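Local coordinates for endonuclease 2 from Arabidopsis thaliana, a protein that cleaves RNA and single-stranded DNA, and less readily double-stranded DNA, into products with 5'-phosphate ends, using divalent metal cations, in two crystal structures: PDB 3W52 (chain A, 1.76 Å), residues Ile125-His130 and Asn152-Trp157; PDB 4CXO (chain B, 1.67 Å), residues Ile125-His130 and Asn152-Trp157. One frame, after least-squares fit of the local backbone (RMSD 0.07 Å); residues are numbered along the deposited sequences.

Structure 1 (3W52); sequences IHQPLH and NLHHIW. With ZN (zinc ion), chain C; ADE (adenine), chain D.
The zinc site of this S1/P1-type nuclease joins His-130, in the loop after helix 111-124, to His-154 in the first turn of helix 153-169. NE2 of His-130 and NE2 of His-154 each bind the zinc ion at 2.1 Å. Water 1 is a further ligand, 2.2 Å from the zinc, and Asp-158 also binds the metal. ND1 of His-130 is hydrogen-bonded to His-58 O and that of His-154 to Gly-138 O. Adenine N3 lies over one face of the His-130 ring and 3.3 Å from His-154 CE1. Adenine C2 is 3.6 Å from Leu-129 O, and N9 donates to water 1 at 3.0 Å. The Gln-127 chain bends at chi2 (-76°). Its NE2 lies over one face of the His-154 ring and hydrogen-bonds Asp-158 OD1, while OE1 accepts from Leu-129 N at 2.8 Å. Leu-129 CD1 packs 3.8 Å from Trp-157 CD1, and Pro-128 meets the six-membered part of that indole. Asn-152 OD1 caps the helix, accepting from His-155 N at 2.9 Å.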
loop_
_atom_site.group_PDB
_atom_site.type_symbol
_atom_site.label_atom_id
_atom_site.label_comp_id
_atom_site.label_asym_id
_atom_site.label_seq_id
_atom_site.Cartn_x
_atom_site.Cartn_y
_atom_site.Cartn_z
ATOM N N ILE A 125 -1.309 0.412 3.233
ATOM C CA ILE A 125 -0.904 1.370 4.276
ATOM C C ILE A 125 0.075 2.417 3.722
ATOM O O ILE A 125 0.369 3.393 4.401
ATOM C CB ILE A 125 -0.335 0.661 5.521
ATOM C CG1 ILE A 125 -0.359 1.634 6.717
ATOM C CG2 ILE A 125 1.106 0.217 5.303
ATOM C CD1 ILE A 125 -0.125 0.823 8.076
ATOM N N HIS A 126 0.600 2.192 2.503
ATOM C CA HIS A 126 1.478 3.167 1.855
ATOM C C HIS A 126 0.748 4.110 0.885
ATOM O O HIS A 126 1.336 5.069 0.400
ATOM C CB HIS A 126 2.659 2.473 1.119
ATOM C CG HIS A 126 3.731 2.037 2.050
ATOM N ND1 HIS A 126 3.670 0.855 2.753
ATOM C CD2 HIS A 126 4.843 2.687 2.486
ATOM C CE1 HIS A 126 4.708 0.787 3.573
ATOM N NE2 HIS A 126 5.433 1.881 3.430
ATOM N N GLN A 127 -0.549 3.880 0.644
ATOM C CA GLN A 127 -1.324 4.800 -0.233
ATOM C C GLN A 127 -1.711 5.933 0.723
ATOM O O GLN A 127 -2.434 5.702 1.704
ATOM C CB GLN A 127 -2.583 4.018 -0.782
ATOM C CG GLN A 127 -3.097 4.536 -2.139
ATOM C CD GLN A 127 -3.875 5.852 -2.059
ATOM O OE1 GLN A 127 -3.360 6.842 -1.616
ATOM N NE2 GLN A 127 -5.130 5.850 -2.514
ATOM N N PRO A 128 -1.254 7.186 0.448
ATOM C CA PRO A 128 -1.585 8.296 1.364
ATOM C C PRO A 128 -3.030 8.427 1.752
ATOM O O PRO A 128 -3.345 8.648 2.961
ATOM C CB PRO A 128 -1.111 9.532 0.595
ATOM C CG PRO A 128 0.190 8.982 -0.088
ATOM C CD PRO A 128 -0.370 7.637 -0.643
ATOM N N LEU A 129 -3.917 8.275 0.771
ATOM C CA LEU A 129 -5.345 8.416 1.110
ATOM C C LEU A 129 -5.942 7.203 1.775
ATOM O O LEU A 129 -7.172 7.211 2.111
ATOM C CB LEU A 129 -6.150 8.864 -0.125
ATOM C CG LEU A 129 -5.789 10.324 -0.465
ATOM C CD1 LEU A 129 -6.649 10.678 -1.729
ATOM C CD2 LEU A 129 -6.117 11.343 0.725
ATOM N N HIS A 130 -5.149 6.166 2.033
ATOM C CA HIS A 130 -5.675 5.112 2.883
ATOM C C HIS A 130 -5.392 5.411 4.380
ATOM O O HIS A 130 -5.727 4.602 5.236
ATOM C CB HIS A 130 -5.096 3.742 2.548
ATOM C CG HIS A 130 -5.812 3.111 1.389
ATOM N ND1 HIS A 130 -6.358 1.844 1.438
ATOM C CD2 HIS A 130 -6.126 3.614 0.179
ATOM C CE1 HIS A 130 -6.981 1.593 0.302
ATOM N NE2 HIS A 130 -6.859 2.658 -0.479
ATOM N N ASN A 152 -12.945 10.674 -8.412
ATOM C CA ASN A 152 -12.836 11.192 -7.038
ATOM C C ASN A 152 -11.340 11.180 -6.687
ATOM O O ASN A 152 -10.511 10.469 -7.302
ATOM C CB ASN A 152 -13.706 10.429 -6.020
ATOM C CG ASN A 152 -13.347 9.015 -5.884
ATOM O OD1 ASN A 152 -12.323 8.695 -5.329
ATOM N ND2 ASN A 152 -14.214 8.114 -6.383
ATOM N N LEU A 153 -10.968 11.955 -5.674
ATOM C CA LEU A 153 -9.547 12.068 -5.376
ATOM C C LEU A 153 -8.950 10.741 -4.895
ATOM O O LEU A 153 -7.752 10.447 -5.169
ATOM C CB LEU A 153 -9.348 13.198 -4.334
ATOM C CG LEU A 153 -7.894 13.523 -4.043
ATOM C CD1 LEU A 153 -7.192 14.160 -5.255
ATOM C CD2 LEU A 153 -7.844 14.485 -2.805
ATOM N N HIS A 154 -9.723 9.947 -4.175
ATOM C CA HIS A 154 -9.208 8.666 -3.694
ATOM C C HIS A 154 -8.804 7.790 -4.891
ATOM O O HIS A 154 -7.711 7.212 -4.896
ATOM C CB HIS A 154 -10.209 7.905 -2.846
ATOM C CG HIS A 154 -9.624 6.680 -2.199
ATOM N ND1 HIS A 154 -9.093 6.671 -0.913
ATOM C CD2 HIS A 154 -9.403 5.447 -2.706
ATOM C CE1 HIS A 154 -8.589 5.468 -0.666
ATOM N NE2 HIS A 154 -8.752 4.717 -1.744
ATOM N N HIS A 155 -9.673 7.709 -5.874
ATOM C CA HIS A 155 -9.415 6.889 -7.069
ATOM C C HIS A 155 -8.234 7.407 -7.879
ATOM O O HIS A 155 -7.499 6.642 -8.500
ATOM C CB HIS A 155 -10.700 6.865 -7.912
ATOM C CG HIS A 155 -10.645 5.887 -9.049
ATOM N ND1 HIS A 155 -10.150 6.217 -10.295
ATOM C CD2 HIS A 155 -10.996 4.581 -9.117
ATOM C CE1 HIS A 155 -10.197 5.150 -11.087
ATOM N NE2 HIS A 155 -10.709 4.143 -10.398
ATOM N N ILE A 156 -8.016 8.720 -7.845
ATOM C CA ILE A 156 -6.887 9.314 -8.541
ATOM C C ILE A 156 -5.608 8.740 -7.952
ATOM O O ILE A 156 -4.679 8.411 -8.695
ATOM C CB ILE A 156 -6.938 10.878 -8.455
ATOM C CG1 ILE A 156 -8.005 11.336 -9.465
ATOM C CG2 ILE A 156 -5.534 11.553 -8.772
ATOM C CD1 ILE A 156 -8.320 12.828 -9.366
ATOM N N TRP A 157 -5.543 8.662 -6.627
ATOM C CA TRP A 157 -4.353 8.078 -5.978
ATOM C C TRP A 157 -4.284 6.556 -6.054
ATOM O O TRP A 157 -3.207 5.993 -6.179
ATOM C CB TRP A 157 -4.272 8.538 -4.491
ATOM C CG TRP A 157 -3.747 9.951 -4.450
ATOM C CD1 TRP A 157 -4.424 11.095 -4.762
ATOM C CD2 TRP A 157 -2.383 10.336 -4.203
ATOM N NE1 TRP A 157 -3.541 12.197 -4.746
ATOM C CE2 TRP A 157 -2.296 11.740 -4.399
ATOM C CE3 TRP A 157 -1.213 9.613 -3.846
ATOM C CZ2 TRP A 157 -1.096 12.435 -4.256
ATOM C CZ3 TRP A 157 -0.037 10.283 -3.716
ATOM C CH2 TRP A 157 0.033 11.694 -3.921
HETATM ZN ZN ZN C . -8.172 2.691 -2.160
HETATM N N9 ADE D . -11.129 3.166 0.830
HETATM C C8 ADE D . -12.435 2.694 0.868
HETATM N N7 ADE D . -13.162 3.240 1.824
HETATM C C5 ADE D . -12.284 4.121 2.455
HETATM C C6 ADE D . -12.456 4.983 3.531
HETATM N N6 ADE D . -13.611 5.112 4.175
HETATM N N1 ADE D . -11.391 5.721 3.927
HETATM C C2 ADE D . -10.212 5.576 3.254
HETATM N N3 ADE D . -9.932 4.791 2.222
HETATM C C4 ADE D . -11.024 4.078 1.864
HETATM O O HOH W 1 -10.219 2.050 -1.772
#

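Structure 2 (4CXO); sequences IHQPLH and NLHHIW. With ZN (zinc ion), chain E; TMP (thymidine-5'-phosphate), chain F.
A zinc ion of the substrate-binding region is held between His-130 and His-154, with thymidine-5'-phosphate as a ligand. NE2 of His-130 binds the zinc at 2.2 Å and NE2 of His-154 at 2.1 Å. The sugar O3' is a further ligand, 2.1 Å from the zinc, and Asp-158 also binds the metal. ND1 of His-130 is hydrogen-bonded to His-58 O and that of His-154 to Gly-138 O. The base O2 lies over one face of the His-130 ring and 3.3 Å from Leu-129 O. The sugar O4' stands 3.1 Å above the plane of the His-154 ring. Asn-61 ND2 and Asn-140 ND2 hydrogen-bond the nucleotide. The Gln-127 chain bends at chi2 (-77°). Its NE2 lies over the other face of the His-154 ring and hydrogen-bonds Asp-158 OD1, while OE1 accepts from Leu-129 N at 2.9 Å. Leu-129 CD1 packs 3.7 Å from Trp-157 CD1, and Pro-128 meets the six-membered part of the indole. Asn-152 OD1 caps the helix, accepting from His-155 N at 2.8 Å.

How the two compare
The sequences of the two segments are identical, and the main difference is the bound group. Adenine lies at the site in structure 1, where it touches Leu-129(A) and His-154(A). In structure 2 thymidine-5'-phosphate takes its place and touches Leu-129(B), His-130(B) and His-154(B). Its thymine carries a sugar and a phosphate, which free adenine lacks. Its O3' enters the zinc shell. Water 1 of structure 1 stands at the place of that O3', so a ligand oxygen replaces a solvent oxygen on the metal. This tethers the nucleotide directly to the zinc, whereas adenine N9 reaches the metal through the water. The direct link probably helps to fix the sugar. The comparable CA atoms coincide within the error. Gln-127(A), Leu-129(A), Leu-153(A) and Trp-157(A) and their counterparts in structure 2 keep their places. The bonds Leu-129(A) N to Gln-127(A) OE1 and His-155(A) N to Asn-152(A) OD1 recur in structure 2. Zinc is bound at this place in both.

Structure 2 (4CXO)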
loop_
_atom_site.group_PDB
_atom_site.type_symbol
_atom_site.label_atom_id
_atom_site.label_comp_id
_atom_site.label_asym_id
_atom_site.label_seq_id
_atom_site.Cartn_x
_atom_site.Cartn_y
_atom_site.Cartn_z
ATOM N N ILE B 125 -1.293 0.436 3.181
ATOM C CA ILE B 125 -0.880 1.377 4.229
ATOM C C ILE B 125 0.063 2.415 3.664
ATOM O O ILE B 125 0.325 3.405 4.331
ATOM C CB ILE B 125 -0.254 0.671 5.457
ATOM C CG1 ILE B 125 -0.271 1.598 6.675
ATOM C CG2 ILE B 125 1.147 0.167 5.169
ATOM C CD1 ILE B 125 -0.049 0.895 7.999
ATOM N N HIS B 126 0.568 2.202 2.450
ATOM C CA HIS B 126 1.425 3.205 1.801
ATOM C C HIS B 126 0.692 4.127 0.856
ATOM O O HIS B 126 1.292 5.078 0.330
ATOM C CB HIS B 126 2.589 2.520 1.060
ATOM C CG HIS B 126 3.681 2.068 1.983
ATOM N ND1 HIS B 126 3.626 0.887 2.688
ATOM C CD2 HIS B 126 4.829 2.674 2.354
ATOM C CE1 HIS B 126 4.709 0.771 3.433
ATOM N NE2 HIS B 126 5.448 1.852 3.256
ATOM N N GLN B 127 -0.589 3.868 0.614
ATOM C CA GLN B 127 -1.370 4.780 -0.221
ATOM C C GLN B 127 -1.756 5.919 0.717
ATOM O O GLN B 127 -2.428 5.693 1.707
ATOM C CB GLN B 127 -2.592 4.054 -0.799
ATOM C CG GLN B 127 -3.094 4.590 -2.140
ATOM C CD GLN B 127 -3.901 5.882 -2.042
ATOM O OE1 GLN B 127 -3.407 6.890 -1.562
ATOM N NE2 GLN B 127 -5.123 5.869 -2.559
ATOM N N PRO B 128 -1.300 7.158 0.437
ATOM C CA PRO B 128 -1.557 8.237 1.393
ATOM C C PRO B 128 -3.018 8.406 1.803
ATOM O O PRO B 128 -3.296 8.624 2.982
ATOM C CB PRO B 128 -1.071 9.482 0.648
ATOM C CG PRO B 128 0.027 8.967 -0.216
ATOM C CD PRO B 128 -0.430 7.606 -0.660
ATOM N N LEU B 129 -3.951 8.283 0.869
ATOM C CA LEU B 129 -5.346 8.487 1.198
ATOM C C LEU B 129 -5.980 7.273 1.866
ATOM O O LEU B 129 -7.134 7.323 2.246
ATOM C CB LEU B 129 -6.137 8.931 -0.033
ATOM C CG LEU B 129 -5.843 10.358 -0.472
ATOM C CD1 LEU B 129 -6.594 10.704 -1.744
ATOM C CD2 LEU B 129 -6.166 11.336 0.639
ATOM N N HIS B 130 -5.223 6.196 2.049
ATOM C CA HIS B 130 -5.664 5.115 2.916
ATOM C C HIS B 130 -5.369 5.378 4.393
ATOM O O HIS B 130 -5.704 4.570 5.237
ATOM C CB HIS B 130 -5.033 3.792 2.486
ATOM C CG HIS B 130 -5.765 3.134 1.370
ATOM N ND1 HIS B 130 -6.341 1.893 1.495
ATOM C CD2 HIS B 130 -6.071 3.569 0.127
ATOM C CE1 HIS B 130 -6.954 1.578 0.369
ATOM N NE2 HIS B 130 -6.827 2.593 -0.468
ATOM N N ASN B 152 -13.030 10.688 -8.429
ATOM C CA ASN B 152 -12.820 11.174 -7.070
ATOM C C ASN B 152 -11.340 11.110 -6.709
ATOM O O ASN B 152 -10.564 10.386 -7.336
ATOM C CB ASN B 152 -13.708 10.471 -6.041
ATOM C CG ASN B 152 -13.275 9.048 -5.749
ATOM O OD1 ASN B 152 -12.169 8.799 -5.269
ATOM N ND2 ASN B 152 -14.157 8.105 -6.020
ATOM N N LEU B 153 -10.951 11.903 -5.713
ATOM C CA LEU B 153 -9.536 12.056 -5.377
ATOM C C LEU B 153 -8.918 10.752 -4.906
ATOM O O LEU B 153 -7.785 10.455 -5.233
ATOM C CB LEU B 153 -9.341 13.130 -4.315
ATOM C CG LEU B 153 -7.889 13.508 -4.061
ATOM C CD1 LEU B 153 -7.178 14.048 -5.300
ATOM C CD2 LEU B 153 -7.867 14.502 -2.916
ATOM N N HIS B 154 -9.659 9.971 -4.143
ATOM C CA HIS B 154 -9.135 8.684 -3.700
ATOM C C HIS B 154 -8.733 7.798 -4.888
ATOM O O HIS B 154 -7.638 7.222 -4.910
ATOM C CB HIS B 154 -10.132 7.972 -2.805
ATOM C CG HIS B 154 -9.600 6.707 -2.234
ATOM N ND1 HIS B 154 -9.018 6.633 -0.986
ATOM C CD2 HIS B 154 -9.476 5.482 -2.784
ATOM C CE1 HIS B 154 -8.599 5.398 -0.775
ATOM N NE2 HIS B 154 -8.856 4.684 -1.856
ATOM N N HIS B 155 -9.628 7.696 -5.861
ATOM C CA HIS B 155 -9.401 6.889 -7.066
ATOM C C HIS B 155 -8.212 7.394 -7.873
ATOM O O HIS B 155 -7.488 6.633 -8.495
ATOM C CB HIS B 155 -10.656 6.899 -7.938
ATOM C CG HIS B 155 -10.635 5.883 -9.029
ATOM N ND1 HIS B 155 -10.164 6.159 -10.292
ATOM C CD2 HIS B 155 -11.008 4.585 -9.040
ATOM C CE1 HIS B 155 -10.252 5.075 -11.037
ATOM N NE2 HIS B 155 -10.773 4.108 -10.305
ATOM N N ILE B 156 -8.009 8.695 -7.851
ATOM C CA ILE B 156 -6.877 9.295 -8.537
ATOM C C ILE B 156 -5.583 8.768 -7.948
ATOM O O ILE B 156 -4.670 8.425 -8.687
ATOM C CB ILE B 156 -6.978 10.830 -8.502
ATOM C CG1 ILE B 156 -8.022 11.264 -9.535
ATOM C CG2 ILE B 156 -5.648 11.498 -8.791
ATOM C CD1 ILE B 156 -8.489 12.686 -9.391
ATOM N N TRP B 157 -5.549 8.634 -6.627
ATOM C CA TRP B 157 -4.380 8.094 -5.936
ATOM C C TRP B 157 -4.277 6.564 -6.035
ATOM O O TRP B 157 -3.180 6.015 -6.183
ATOM C CB TRP B 157 -4.342 8.621 -4.493
ATOM C CG TRP B 157 -3.794 10.001 -4.477
ATOM C CD1 TRP B 157 -4.457 11.147 -4.769
ATOM C CD2 TRP B 157 -2.439 10.362 -4.254
ATOM N NE1 TRP B 157 -3.597 12.221 -4.729
ATOM C CE2 TRP B 157 -2.348 11.762 -4.404
ATOM C CE3 TRP B 157 -1.286 9.637 -3.942
ATOM C CZ2 TRP B 157 -1.166 12.446 -4.238
ATOM C CZ3 TRP B 157 -0.104 10.322 -3.785
ATOM C CH2 TRP B 157 -0.054 11.716 -3.934
HETATM ZN ZN ZN E . -8.098 2.705 -2.209
HETATM P P TMP F . -15.612 2.270 -0.704
HETATM O O1P TMP F . -15.979 1.340 0.423
HETATM O O2P TMP F . -16.023 1.761 -2.067
HETATM O O3P TMP F . -15.907 3.733 -0.449
HETATM O "O5'" TMP F . -14.010 2.222 -0.759
HETATM C "C5'" TMP F . -13.353 2.845 -1.858
HETATM C "C4'" TMP F . -11.860 2.987 -1.596
HETATM O "O4'" TMP F . -11.555 3.904 -0.545
HETATM C "C3'" TMP F . -11.211 1.707 -1.127
HETATM O "O3'" TMP F . -9.898 1.785 -1.662
HETATM C "C2'" TMP F . -11.153 1.775 0.393
HETATM C "C1'" TMP F . -10.901 3.269 0.577
HETATM N N1 TMP F . -11.418 3.957 1.775
HETATM C C2 TMP F . -10.549 4.766 2.555
HETATM O O2 TMP F . -9.327 4.848 2.272
HETATM N N3 TMP F . -11.009 5.444 3.623
HETATM C C4 TMP F . -12.299 5.374 3.966
HETATM O O4 TMP F . -12.694 6.010 4.957
HETATM C C5 TMP F . -13.238 4.547 3.160
HETATM C C5M TMP F . -14.691 4.427 3.493
HETATM C C6 TMP F . -12.730 3.874 2.071
#